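PDB 3EUS: DNA-binding protein from Silicibacter pomeroyi, which probably binds DNA through a helix-turn-helix domain of the HTH_3 (XRE) family. Local coordinates for residues 13-16 and 17-21; 67-70 and 71-74. One frame throughout, in Å; residues are numbered along the deposited sequence.

Overall arrangement
Contact 1 lies in the middle of helix 10-25, near the centre of the chain. Contact 2 comes later in the sequence. It joins the loop after helix 56-65 to the start of helix 72-81. Their centres are about 13 Å apart. They meet directly: R18 of contact 1 makes a salt bridge to E74 of contact 2 and packs on V71. Both also pack on helix 56-65, so they share one all-helical domain. Contact 1 is part of a helix with buried residues, and contact 2 leads the chain into helix 72-81, whose first turn meets helix 10-25. L69, V72 and S73 of contact 2 and L15 of contact 1 also reach the second subunit of the dimer.

Contact 1. Residues 13-16 and 17-21; sequences VYLC and QRLRQ
Y14 and R18 stand one turn apart on helix 10-25, a core helix of the helix-turn-helix domain. They lie side by side and point the same way. R18 CG sits over one face of the Y14 ring, 4.0 Å from its centroid and offset toward the rim, as a CH-pi contact. CG of Y14 is anti to the backbone N (chi1 173°), which sends the ring forward along the helix to this methylene. The R18 chain then bends at chi2 and chi3 and brings its guanidinium round to the phenol end. There R18 NH1 donates to Y14 OH at 3.0 Å. The bond is not straight, 136° at the hydrogen, and the oxygen is somewhat tilted from the guanidinium plane. Ring and guanidinium planes stand almost at right angles, 88° apart, so they do not stack. R18 NH2 forms a salt bridge with E74 OE1, near the start of helix 72-81, giving the guanidinium a second partner. An alanine here in place of Y14 removes the ring and its hydroxyl; R18 NH1 would probably be left without this acceptor and the R18 chain less fixed, though NH2 could still reach E74.

In the domain core L15 and L19 meet with L15 CD1 4.0 Å from L19 CG. Both touch F59 of helix 56-65, and L15 also packs on I57 of the second subunit. Regular alpha-helical bonds hold the backbone. R18 N donates to Y14 O at 3.0 Å, L19 N to L15 O at 2.8 Å, and R20 N to C16 O at 3.0 Å. V13 O accepts from Q17 N and also takes a bond from a water 2.8 Å away. That water makes a weak, long bond to R20 NH2.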
loop_
_atom_site.group_PDB
_atom_site.type_symbol
_atom_site.label_atom_id
_atom_site.label_comp_id
_atom_site.label_asym_id
_atom_site.label_seq_id
_atom_site.Cartn_x
_atom_site.Cartn_y
_atom_site.Cartn_z
ATOM N N VAL A 13 10.977 4.604 4.566
ATOM C CA VAL A 13 11.277 5.968 4.996
ATOM C C VAL A 13 10.560 6.961 4.050
ATOM O O VAL A 13 9.886 7.893 4.470
ATOM C CB VAL A 13 12.806 6.170 5.033
ATOM C CG1 VAL A 13 13.206 7.642 4.953
ATOM C CG2 VAL A 13 13.398 5.513 6.252
ATOM N N TYR A 14 10.651 6.699 2.757
ATOM C CA TYR A 14 9.922 7.520 1.745
ATOM C C TYR A 14 8.408 7.466 1.928
ATOM O O TYR A 14 7.739 8.479 1.901
ATOM C CB TYR A 14 10.304 7.078 0.344
ATOM C CG TYR A 14 9.516 7.730 -0.739
ATOM C CD1 TYR A 14 9.790 9.040 -1.129
ATOM C CD2 TYR A 14 8.508 7.060 -1.380
ATOM C CE1 TYR A 14 9.064 9.648 -2.118
ATOM C CE2 TYR A 14 7.773 7.666 -2.340
ATOM C CZ TYR A 14 8.067 8.942 -2.720
ATOM O OH TYR A 14 7.334 9.547 -3.698
ATOM N N LEU A 15 7.848 6.284 2.097
ATOM C CA LEU A 15 6.419 6.135 2.220
ATOM C C LEU A 15 5.970 6.970 3.420
ATOM O O LEU A 15 5.002 7.739 3.353
ATOM C CB LEU A 15 6.054 4.678 2.433
ATOM C CG LEU A 15 4.610 4.404 2.817
ATOM C CD1 LEU A 15 3.584 4.992 1.783
ATOM C CD2 LEU A 15 4.388 2.881 2.989
ATOM N N CYS A 16 6.751 6.884 4.492
ATOM C CA CYS A 16 6.364 7.547 5.712
ATOM C C CYS A 16 6.404 9.027 5.531
ATOM O O CYS A 16 5.533 9.719 6.058
ATOM C CB CYS A 16 7.222 7.095 6.859
ATOM S SG CYS A 16 6.589 5.456 7.378
ATOM N N GLN A 17 7.413 9.514 4.813
ATOM C CA GLN A 17 7.493 10.920 4.498
ATOM C C GLN A 17 6.235 11.367 3.738
ATOM O O GLN A 17 5.656 12.428 4.012
ATOM C CB GLN A 17 8.808 11.193 3.686
ATOM C CG GLN A 17 8.897 12.517 3.055
ATOM C CD GLN A 17 8.763 13.668 4.005
ATOM O OE1 GLN A 17 8.338 14.779 3.598
ATOM N NE2 GLN A 17 9.175 13.463 5.257
ATOM N N ARG A 18 5.858 10.606 2.732
ATOM C CA ARG A 18 4.653 10.936 1.933
ATOM C C ARG A 18 3.377 10.844 2.746
ATOM O O ARG A 18 2.477 11.670 2.528
ATOM C CB ARG A 18 4.502 10.044 0.690
ATOM C CG ARG A 18 5.569 10.173 -0.348
ATOM C CD ARG A 18 5.837 11.673 -0.773
ATOM N NE ARG A 18 4.647 12.216 -1.434
ATOM C CZ ARG A 18 4.456 12.262 -2.762
ATOM N NH1 ARG A 18 5.347 11.752 -3.596
ATOM N NH2 ARG A 18 3.371 12.852 -3.250
ATOM N N LEU A 19 3.283 9.894 3.669
ATOM C CA LEU A 19 2.071 9.797 4.521
ATOM C C LEU A 19 1.951 11.049 5.361
ATOM O O LEU A 19 0.877 11.698 5.462
ATOM C CB LEU A 19 2.160 8.587 5.380
ATOM C CG LEU A 19 1.910 7.267 4.665
ATOM C CD1 LEU A 19 2.193 6.136 5.658
ATOM C CD2 LEU A 19 0.493 7.254 4.139
ATOM N N ARG A 20 3.064 11.431 5.957
ATOM C CA ARG A 20 3.069 12.620 6.807
ATOM C C ARG A 20 2.794 13.865 5.974
ATOM O O ARG A 20 2.062 14.755 6.408
ATOM C CB ARG A 20 4.415 12.764 7.585
ATOM C CG ARG A 20 4.539 14.050 8.370
ATOM C CD ARG A 20 5.922 14.201 9.115
ATOM N NE ARG A 20 7.057 13.734 8.302
ATOM C CZ ARG A 20 7.680 12.555 8.490
ATOM N NH1 ARG A 20 7.359 11.759 9.532
ATOM N NH2 ARG A 20 8.704 12.206 7.707
ATOM N N GLN A 21 3.433 13.987 4.811
ATOM C CA GLN A 21 3.272 15.200 4.021
ATOM C C GLN A 21 1.834 15.325 3.475
ATOM O O GLN A 21 1.284 16.440 3.448
ATOM C CB GLN A 21 4.330 15.268 2.902
ATOM C CG GLN A 21 4.894 16.701 2.594
ATOM C CD GLN A 21 5.295 17.527 3.814
ATOM O OE1 GLN A 21 6.229 17.177 4.574
ATOM N NE2 GLN A 21 4.596 18.653 4.009
HETATM O O HOH W 1 10.455 9.360 6.828
#

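Contact 2. Residues 67-70 and 71-74; sequences EGLD and VVSE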
loop_
_atom_site.group_PDB
_atom_site.type_symbol
_atom_site.label_atom_id
_atom_site.label_comp_id
_atom_site.label_asym_id
_atom_site.label_seq_id
_atom_site.Cartn_x
_atom_site.Cartn_y
_atom_site.Cartn_z
ATOM N N GLU A 67 -7.324 13.652 1.416
ATOM C CA GLU A 67 -7.677 14.160 0.068
ATOM C C GLU A 67 -6.451 14.092 -0.849
ATOM O O GLU A 67 -6.068 15.059 -1.497
ATOM C CB GLU A 67 -8.237 15.589 0.164
ATOM C CG GLU A 67 -9.267 15.707 1.248
ATOM C CD GLU A 67 -9.909 17.068 1.232
ATOM O OE1 GLU A 67 -9.271 18.057 1.682
ATOM O OE2 GLU A 67 -11.037 17.148 0.720
ATOM N N GLY A 68 -5.797 12.944 -0.852
ATOM C CA GLY A 68 -4.579 12.792 -1.628
ATOM C C GLY A 68 -4.619 11.556 -2.468
ATOM O O GLY A 68 -3.565 11.015 -2.814
ATOM N N LEU A 69 -5.805 11.171 -2.916
ATOM C CA LEU A 69 -5.901 9.987 -3.791
ATOM C C LEU A 69 -5.231 10.339 -5.143
ATOM O O LEU A 69 -4.642 9.475 -5.773
ATOM C CB LEU A 69 -7.336 9.523 -3.981
ATOM C CG LEU A 69 -7.976 8.869 -2.757
ATOM C CD1 LEU A 69 -9.494 8.712 -3.039
ATOM C CD2 LEU A 69 -7.247 7.568 -2.461
ATOM N N ASP A 70 -5.205 11.623 -5.486
ATOM C CA ASP A 70 -4.504 12.081 -6.725
ATOM C C ASP A 70 -2.978 11.804 -6.816
ATOM O O ASP A 70 -2.457 11.672 -7.953
ATOM C CB ASP A 70 -4.778 13.551 -7.020
ATOM C CG ASP A 70 -4.285 14.493 -5.927
ATOM O OD1 ASP A 70 -4.019 14.054 -4.778
ATOM O OD2 ASP A 70 -4.195 15.714 -6.212
ATOM N N VAL A 71 -2.298 11.722 -5.681
ATOM C CA VAL A 71 -0.856 11.440 -5.652
ATOM C C VAL A 71 -0.501 9.986 -5.318
ATOM O O VAL A 71 0.687 9.618 -5.281
ATOM C CB VAL A 71 -0.073 12.418 -4.732
ATOM C CG1 VAL A 71 -0.223 13.850 -5.247
ATOM C CG2 VAL A 71 -0.471 12.276 -3.245
ATOM N N VAL A 72 -1.520 9.147 -5.193
ATOM C CA VAL A 72 -1.315 7.717 -4.925
ATOM C C VAL A 72 -0.406 7.092 -6.026
ATOM O O VAL A 72 0.555 6.391 -5.726
ATOM C CB VAL A 72 -2.673 6.970 -4.751
ATOM C CG1 VAL A 72 -2.505 5.440 -4.854
ATOM C CG2 VAL A 72 -3.322 7.280 -3.283
ATOM N N SER A 73 -0.727 7.356 -7.305
ATOM C CA SER A 73 0.009 6.714 -8.397
ATOM C C SER A 73 1.511 7.082 -8.313
ATOM O O SER A 73 2.382 6.245 -8.484
ATOM C CB SER A 73 -0.621 7.093 -9.748
ATOM O OG SER A 73 0.119 6.526 -10.755
ATOM N N GLU A 74 1.797 8.344 -8.055
ATOM C CA GLU A 74 3.166 8.833 -7.932
ATOM C C GLU A 74 3.911 8.171 -6.770
ATOM O O GLU A 74 5.029 7.765 -6.950
ATOM C CB GLU A 74 3.122 10.311 -7.708
ATOM C CG GLU A 74 4.443 11.110 -7.694
ATOM C CD GLU A 74 4.143 12.585 -7.296
ATOM O OE1 GLU A 74 4.213 12.944 -6.083
ATOM O OE2 GLU A 74 3.785 13.374 -8.191
HETATM O O HOH W 2 -3.288 8.587 -8.073
HETATM O O HOH W 3 -0.255 10.467 -8.923
#
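The carbonyl planes of G68 and L69 are each met from above by a backbone N-H three residues on. V71 N donates to G68 O at 3.2 Å, 60° out of the carbonyl plane. V72 N donates to L69 O, also at 3.2 Å and 63° out of its plane. V71 CG2 comes to the same G68 O, 3.4 Å away. The carboxylate of D70 lies alongside V71, with OD1 of D70 3.8 Å from V71 CG1. CG of D70 sits between its own backbone N and carbonyl carbon (chi1 62°), which brings the carboxylate round toward V71.

The bonds to G68 O and L69 O close two overlapping turns that lead the chain into helix 72-81. Just before them, E67 has positive phi and is the C-prime residue of the Schellman motif that ends helix 56-65. The contact sits in the connection from helix 56-65 to helix 72-81 of this all-helical protein, consistent with the helix-turn-helix family. Water takes part at the new helix start. One water donates to L69 O at 2.8 Å and accepts from S73 N at 2.9 Å. Another donates to D70 O at 2.7 Å and accepts from E74 N. Each water bridges a carbonyl and the N-H four residues on, the pair that a regular helix would join directly.

On the apolar side L69 and V72 run side by side, L69 CD2 4.0 Å from V72 CG2. L69 touches A64, V72 touches F59 and M63, and both pack on V76 of the second subunit.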